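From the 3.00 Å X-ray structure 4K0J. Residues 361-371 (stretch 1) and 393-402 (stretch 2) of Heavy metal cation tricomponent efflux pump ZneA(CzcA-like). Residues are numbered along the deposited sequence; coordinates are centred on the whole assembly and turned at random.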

ATOM      1  N   ILE C 361     -17.524  38.810 -28.272  1.00 87.97           N
ATOM      2  CA  ILE C 361     -16.126  38.779 -27.851  1.00 92.07           C
ATOM      3  C   ILE C 361     -15.972  38.782 -26.329  1.00 85.22           C
ATOM      4  O   ILE C 361     -14.938  38.370 -25.807  1.00 82.47           O
ATOM      5  CB  ILE C 361     -15.286  39.929 -28.477  1.00110.07           C
ATOM      6  CG1 ILE C 361     -15.650  41.278 -27.861  1.00107.33           C
ATOM      7  CG2 ILE C 361     -15.435  39.951 -29.997  1.00109.24           C
ATOM      8  CD1 ILE C 361     -14.958  42.445 -28.518  1.00104.69           C
ATOM      9  N   VAL C 362     -16.996  39.243 -25.619  1.00 83.69           N
ATOM     10  CA  VAL C 362     -16.958  39.193 -24.163  1.00 87.77           C
ATOM     11  C   VAL C 362     -17.679  37.947 -23.655  1.00 77.40           C
ATOM     12  O   VAL C 362     -17.504  37.541 -22.505  1.00 74.05           O
ATOM     13  CB  VAL C 362     -17.562  40.460 -23.523  1.00103.86           C
ATOM     14  CG1 VAL C 362     -19.078  40.408 -23.570  1.00111.70           C
ATOM     15  CG2 VAL C 362     -17.078  40.614 -22.088  1.00104.51           C
ATOM     16  N   ALA C 363     -18.482  37.336 -24.519  1.00 72.85           N
ATOM     17  CA  ALA C 363     -19.170  36.098 -24.169  1.00 69.60           C
ATOM     18  C   ALA C 363     -18.215  34.916 -24.249  1.00 71.12           C
ATOM     19  O   ALA C 363     -18.276  33.998 -23.430  1.00 72.69           O
ATOM     20  CB  ALA C 363     -20.367  35.868 -25.077  1.00 66.68           C
ATOM     21  N   VAL C 364     -17.319  34.949 -25.232  1.00 71.08           N
ATOM     22  CA  VAL C 364     -16.387  33.847 -25.454  1.00 71.80           C
ATOM     23  C   VAL C 364     -15.355  33.697 -24.344  1.00 71.64           C
ATOM     24  O   VAL C 364     -14.353  33.011 -24.521  1.00 75.90           O
ATOM     25  CB  VAL C 364     -15.647  33.979 -26.791  1.00 77.19           C
ATOM     26  CG1 VAL C 364     -16.621  33.847 -27.951  1.00 83.49           C
ATOM     27  CG2 VAL C 364     -14.902  35.303 -26.849  1.00 81.04           C
ATOM     28  N   THR C 365     -15.593  34.344 -23.211  1.00 53.93           N
ATOM     29  CA  THR C 365     -14.791  34.109 -22.023  1.00 64.33           C
ATOM     30  C   THR C 365     -15.308  32.850 -21.328  1.00 76.45           C
ATOM     31  O   THR C 365     -14.531  32.045 -20.809  1.00 78.58           O
ATOM     32  CB  THR C 365     -14.858  35.303 -21.057  1.00 60.94           C
ATOM     33  OG1 THR C 365     -14.318  36.466 -21.697  1.00 58.94           O
ATOM     34  CG2 THR C 365     -14.067  35.014 -19.794  1.00 61.72           C
ATOM     35  N   ILE C 366     -16.628  32.686 -21.339  1.00 78.88           N
ATOM     36  CA  ILE C 366     -17.282  31.527 -20.732  1.00 71.82           C
ATOM     37  C   ILE C 366     -16.791  30.181 -21.282  1.00 71.61           C
ATOM     38  O   ILE C 366     -16.388  29.318 -20.506  1.00 66.88           O
ATOM     39  CB  ILE C 366     -18.829  31.622 -20.830  1.00 74.75           C
ATOM     40  CG1 ILE C 366     -19.334  32.862 -20.093  1.00 66.02           C
ATOM     41  CG2 ILE C 366     -19.481  30.361 -20.280  1.00 78.77           C
ATOM     42  CD1 ILE C 366     -20.791  33.171 -20.338  1.00 59.04           C
ATOM     43  N   PRO C 367     -16.810  29.991 -22.618  1.00 78.37           N
ATOM     44  CA  PRO C 367     -16.305  28.699 -23.097  1.00 74.88           C
ATOM     45  C   PRO C 367     -14.790  28.585 -22.948  1.00 68.20           C
ATOM     46  O   PRO C 367     -14.271  27.484 -22.755  1.00 66.35           O
ATOM     47  CB  PRO C 367     -16.689  28.704 -24.579  1.00 78.71           C
ATOM     48  CG  PRO C 367     -16.734  30.139 -24.945  1.00 83.60           C
ATOM     49  CD  PRO C 367     -17.274  30.838 -23.733  1.00 82.13           C
ATOM     50  N   LEU C 368     -14.096  29.714 -23.040  1.00 61.05           N
ATOM     51  CA  LEU C 368     -12.646  29.726 -22.894  1.00 67.67           C
ATOM     52  C   LEU C 368     -12.235  29.288 -21.497  1.00 65.87           C
ATOM     53  O   LEU C 368     -11.405  28.396 -21.340  1.00 75.90           O
ATOM     54  CB  LEU C 368     -12.083  31.115 -23.199  1.00 87.81           C
ATOM     55  CG  LEU C 368     -11.440  31.318 -24.575  1.00103.86           C
ATOM     56  CD1 LEU C 368     -12.335  30.793 -25.687  1.00110.09           C
ATOM     57  CD2 LEU C 368     -11.124  32.786 -24.797  1.00108.60           C
ATOM     58  N   SER C 369     -12.826  29.915 -20.486  1.00 52.23           N
ATOM     59  CA  SER C 369     -12.520  29.586 -19.099  1.00 53.97           C
ATOM     60  C   SER C 369     -12.878  28.139 -18.769  1.00 57.97           C
ATOM     61  O   SER C 369     -12.131  27.447 -18.079  1.00 58.41           O
ATOM     62  CB  SER C 369     -13.250  30.537 -18.152  1.00 60.24           C
ATOM     63  OG  SER C 369     -12.853  31.876 -18.382  1.00 73.91           O
ATOM     64  N   LEU C 370     -14.023  27.692 -19.269  1.00 60.75           N
ATOM     65  CA  LEU C 370     -14.471  26.323 -19.052  1.00 65.95           C
ATOM     66  C   LEU C 370     -13.448  25.314 -19.573  1.00 67.18           C
ATOM     67  O   LEU C 370     -13.080  24.372 -18.870  1.00 64.67           O
ATOM     68  CB  LEU C 370     -15.836  26.096 -19.708  1.00 67.94           C
ATOM     69  CG  LEU C 370     -17.072  26.326 -18.832  1.00 62.05           C
ATOM     70  CD1 LEU C 370     -16.913  27.548 -17.932  1.00 45.76           C
ATOM     71  CD2 LEU C 370     -18.326  26.449 -19.694  1.00 58.28           C
ATOM     72  N   LEU C 371     -12.982  25.525 -20.800  1.00 64.63           N
ATOM     73  CA  LEU C 371     -11.932  24.687 -21.366  1.00 64.42           C
ATOM     74  C   LEU C 371     -10.629  24.862 -20.600  1.00 68.10           C
ATOM     75  O   LEU C 371      -9.813  23.943 -20.512  1.00 56.06           O
ATOM     76  CB  LEU C 371     -11.718  25.031 -22.838  1.00 55.75           C
ATOM     77  CG  LEU C 371     -12.925  24.686 -23.704  1.00 60.97           C
ATOM     78  CD1 LEU C 371     -12.656  24.979 -25.169  1.00 58.82           C
ATOM     79  CD2 LEU C 371     -13.295  23.226 -23.497  1.00 65.14           C
TER
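Stretch 2 393-402: DFGIIVDGAI

Stretch 2 packs along one side of stretch 1 through an almost wholly apolar contact, in which no hydrogen bond passes between the two segments and 454 Å² of surface is buried, both sides summed. The chains run in opposite directions: the CA atom of Val362 lies 6.5 Å from the CA atom of Ala401, that of Thr365 is 6.5 Å from the CA of Val398, and that of Ile366 is 6.5 Å from the CA of Phe394. Stretch 1 is helical except around Val364, where the backbone leaves helical phi/psi before the helix resumes towards Leu371. Stretch 2 begins as loop or turn, with Phe394 at a positive phi of 60°, and is helical by its end at Ile402.

Ile366 covers the most surface. Its CA-to-CB bond points sideways to stretch 2, but the end of the side chain, in the m, t rotamer, comes nearer. CG2 of Ile366 sits over one face of the Phe394 ring, 3.8 Å from the ring centroid and 15° off the ring normal, a CH-pi contact. CG1 of Ile366 meets CG1 of Val398 at 3.5 Å, so this one side chain touches both the aromatic ring and the valine four residues further along stretch 2.

Phe394 likewise starts sideways and bends inward at its end, which lets its ring reach two residues of stretch 1 spaced four apart. Besides Ile366, it meets Leu370. Both methyls of Leu370 lie near the ring, CD2 of Leu370 at 3.5 Å and CD1 of Leu370 at 3.7 Å from CE2 of Phe394; CD1 of Leu370 is also 4.2 Å from CD1 of Ile397. Nearby, CG2 of Ile397 is 4.0 Å from OG of Ser369; that hydroxyl is already engaged within its own helix, donating to O of Thr365 at 3.0 Å, and so can lie against a methyl group without being left unpaired.

Val362 anchors the other end of the contact. Its CA-to-CB bond points toward stretch 2, and with chi1 in p its CG2 reaches both CB of Ala401 and CG2 of Ile402, each at 3.7 Å. The small side chain of Ala401 also lies next to Thr365, with CB of Ala401 4.0 Å from OG1 of Thr365; this hydroxyl makes a weak hydrogen bond to O of Val362 at 3.5 Å. The same carbonyl O of Val362 is 4.0 Å from CG1 of Val398, which thus packs against stretch 1 at both Val362 and Ile366. Gly395, Ile396, Asp399 and Gly400 make no contact with stretch 1.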

ATOM      1  N   ASP C 393     -22.444  29.864 -12.191  1.00 81.90           N
ATOM      2  CA  ASP C 393     -23.206  31.079 -12.455  1.00 84.79           C
ATOM      3  C   ASP C 393     -23.025  31.600 -13.877  1.00 88.10           C
ATOM      4  O   ASP C 393     -23.912  32.261 -14.415  1.00 95.50           O
ATOM      5  CB  ASP C 393     -22.816  32.161 -11.447  1.00 90.88           C
ATOM      6  CG  ASP C 393     -23.887  33.226 -11.273  1.00 95.86           C
ATOM      7  OD1 ASP C 393     -24.720  33.411 -12.184  1.00102.77           O
ATOM      8  OD2 ASP C 393     -23.891  33.886 -10.213  1.00 90.09           O
ATOM      9  N   PHE C 394     -21.876  31.305 -14.483  1.00 85.82           N
ATOM     10  CA  PHE C 394     -21.531  31.826 -15.811  1.00 81.98           C
ATOM     11  C   PHE C 394     -21.485  33.351 -15.846  1.00 89.91           C
ATOM     12  O   PHE C 394     -20.455  33.941 -16.168  1.00 91.08           O
ATOM     13  CB  PHE C 394     -22.483  31.303 -16.892  1.00 73.23           C
ATOM     14  CG  PHE C 394     -22.132  29.940 -17.399  1.00 71.04           C
ATOM     15  CD1 PHE C 394     -23.009  29.241 -18.208  1.00 71.57           C
ATOM     16  CD2 PHE C 394     -20.922  29.356 -17.069  1.00 69.23           C
ATOM     17  CE1 PHE C 394     -22.687  27.986 -18.679  1.00 66.43           C
ATOM     18  CE2 PHE C 394     -20.595  28.100 -17.536  1.00 62.47           C
ATOM     19  CZ  PHE C 394     -21.477  27.416 -18.344  1.00 60.28           C
ATOM     20  N   GLY C 395     -22.602  33.985 -15.509  1.00 98.04           N
ATOM     21  CA  GLY C 395     -22.672  35.431 -15.445  1.00102.03           C
ATOM     22  C   GLY C 395     -21.855  36.021 -14.311  1.00100.69           C
ATOM     23  O   GLY C 395     -21.857  37.234 -14.112  1.00106.30           O
ATOM     24  N   ILE C 396     -21.165  35.169 -13.560  1.00 81.72           N
ATOM     25  CA  ILE C 396     -20.274  35.629 -12.501  1.00 72.89           C
ATOM     26  C   ILE C 396     -18.829  35.484 -12.962  1.00 73.21           C
ATOM     27  O   ILE C 396     -17.900  35.974 -12.315  1.00 65.37           O
ATOM     28  CB  ILE C 396     -20.488  34.839 -11.195  1.00 69.97           C
ATOM     29  CG1 ILE C 396     -20.205  35.714  -9.975  1.00 56.68           C
ATOM     30  CG2 ILE C 396     -19.628  33.582 -11.174  1.00 79.45           C
ATOM     31  CD1 ILE C 396     -20.446  35.012  -8.657  1.00 56.13           C
ATOM     32  N   ILE C 397     -18.654  34.808 -14.093  1.00 90.37           N
ATOM     33  CA  ILE C 397     -17.337  34.610 -14.689  1.00 99.10           C
ATOM     34  C   ILE C 397     -16.945  35.810 -15.543  1.00 98.78           C
ATOM     35  O   ILE C 397     -15.790  36.239 -15.544  1.00105.33           O
ATOM     36  CB  ILE C 397     -17.312  33.353 -15.589  1.00 99.21           C
ATOM     37  CG1 ILE C 397     -17.953  32.162 -14.876  1.00 89.67           C
ATOM     38  CG2 ILE C 397     -15.888  33.023 -16.021  1.00103.71           C
ATOM     39  CD1 ILE C 397     -17.968  30.901 -15.713  1.00 81.70           C
ATOM     40  N   VAL C 398     -17.919  36.348 -16.267  1.00 85.85           N
ATOM     41  CA  VAL C 398     -17.671  37.414 -17.227  1.00 77.87           C
ATOM     42  C   VAL C 398     -17.574  38.790 -16.581  1.00 88.88           C
ATOM     43  O   VAL C 398     -17.158  39.751 -17.224  1.00 92.89           O
ATOM     44  CB  VAL C 398     -18.769  37.451 -18.294  1.00 66.93           C
ATOM     45  CG1 VAL C 398     -18.814  36.134 -19.032  1.00 59.92           C
ATOM     46  CG2 VAL C 398     -20.115  37.755 -17.656  1.00 65.78           C
ATOM     47  N   ASP C 399     -17.956  38.885 -15.312  1.00 95.14           N
ATOM     48  CA  ASP C 399     -17.894  40.152 -14.591  1.00102.60           C
ATOM     49  C   ASP C 399     -16.472  40.688 -14.511  1.00 98.40           C
ATOM     50  O   ASP C 399     -16.256  41.882 -14.312  1.00 98.71           O
ATOM     51  CB  ASP C 399     -18.489  40.005 -13.193  1.00113.97           C
ATOM     52  CG  ASP C 399     -19.989  39.834 -13.224  1.00122.99           C
ATOM     53  OD1 ASP C 399     -20.530  39.628 -14.330  1.00125.13           O
ATOM     54  OD2 ASP C 399     -20.625  39.902 -12.151  1.00127.16           O
ATOM     55  N   GLY C 400     -15.499  39.799 -14.673  1.00 93.70           N
ATOM     56  CA  GLY C 400     -14.119  40.218 -14.762  1.00 95.26           C
ATOM     57  C   GLY C 400     -13.856  40.854 -16.109  1.00 93.43           C
ATOM     58  O   GLY C 400     -12.932  41.650 -16.261  1.00102.82           O
ATOM     59  N   ALA C 401     -14.685  40.511 -17.089  1.00 80.11           N
ATOM     60  CA  ALA C 401     -14.472  40.964 -18.459  1.00 74.52           C
ATOM     61  C   ALA C 401     -15.402  42.094 -18.887  1.00 75.72           C
ATOM     62  O   ALA C 401     -14.983  43.004 -19.596  1.00 78.57           O
ATOM     63  CB  ALA C 401     -14.587  39.792 -19.428  1.00 73.27           C
ATOM     64  N   ILE C 402     -16.660  42.037 -18.466  1.00 85.82           N
ATOM     65  CA  ILE C 402     -17.651  42.994 -18.955  1.00103.29           C
ATOM     66  C   ILE C 402     -17.449  44.408 -18.413  1.00112.94           C
ATOM     67  O   ILE C 402     -17.911  45.376 -19.015  1.00122.15           O
ATOM     68  CB  ILE C 402     -19.100  42.532 -18.680  1.00111.27           C
ATOM     69  CG1 ILE C 402     -19.428  42.623 -17.190  1.00119.70           C
ATOM     70  CG2 ILE C 402     -19.324  41.121 -19.204  1.00109.80           C
ATOM     71  CD1 ILE C 402     -20.830  42.164 -16.858  1.00125.51           C
TER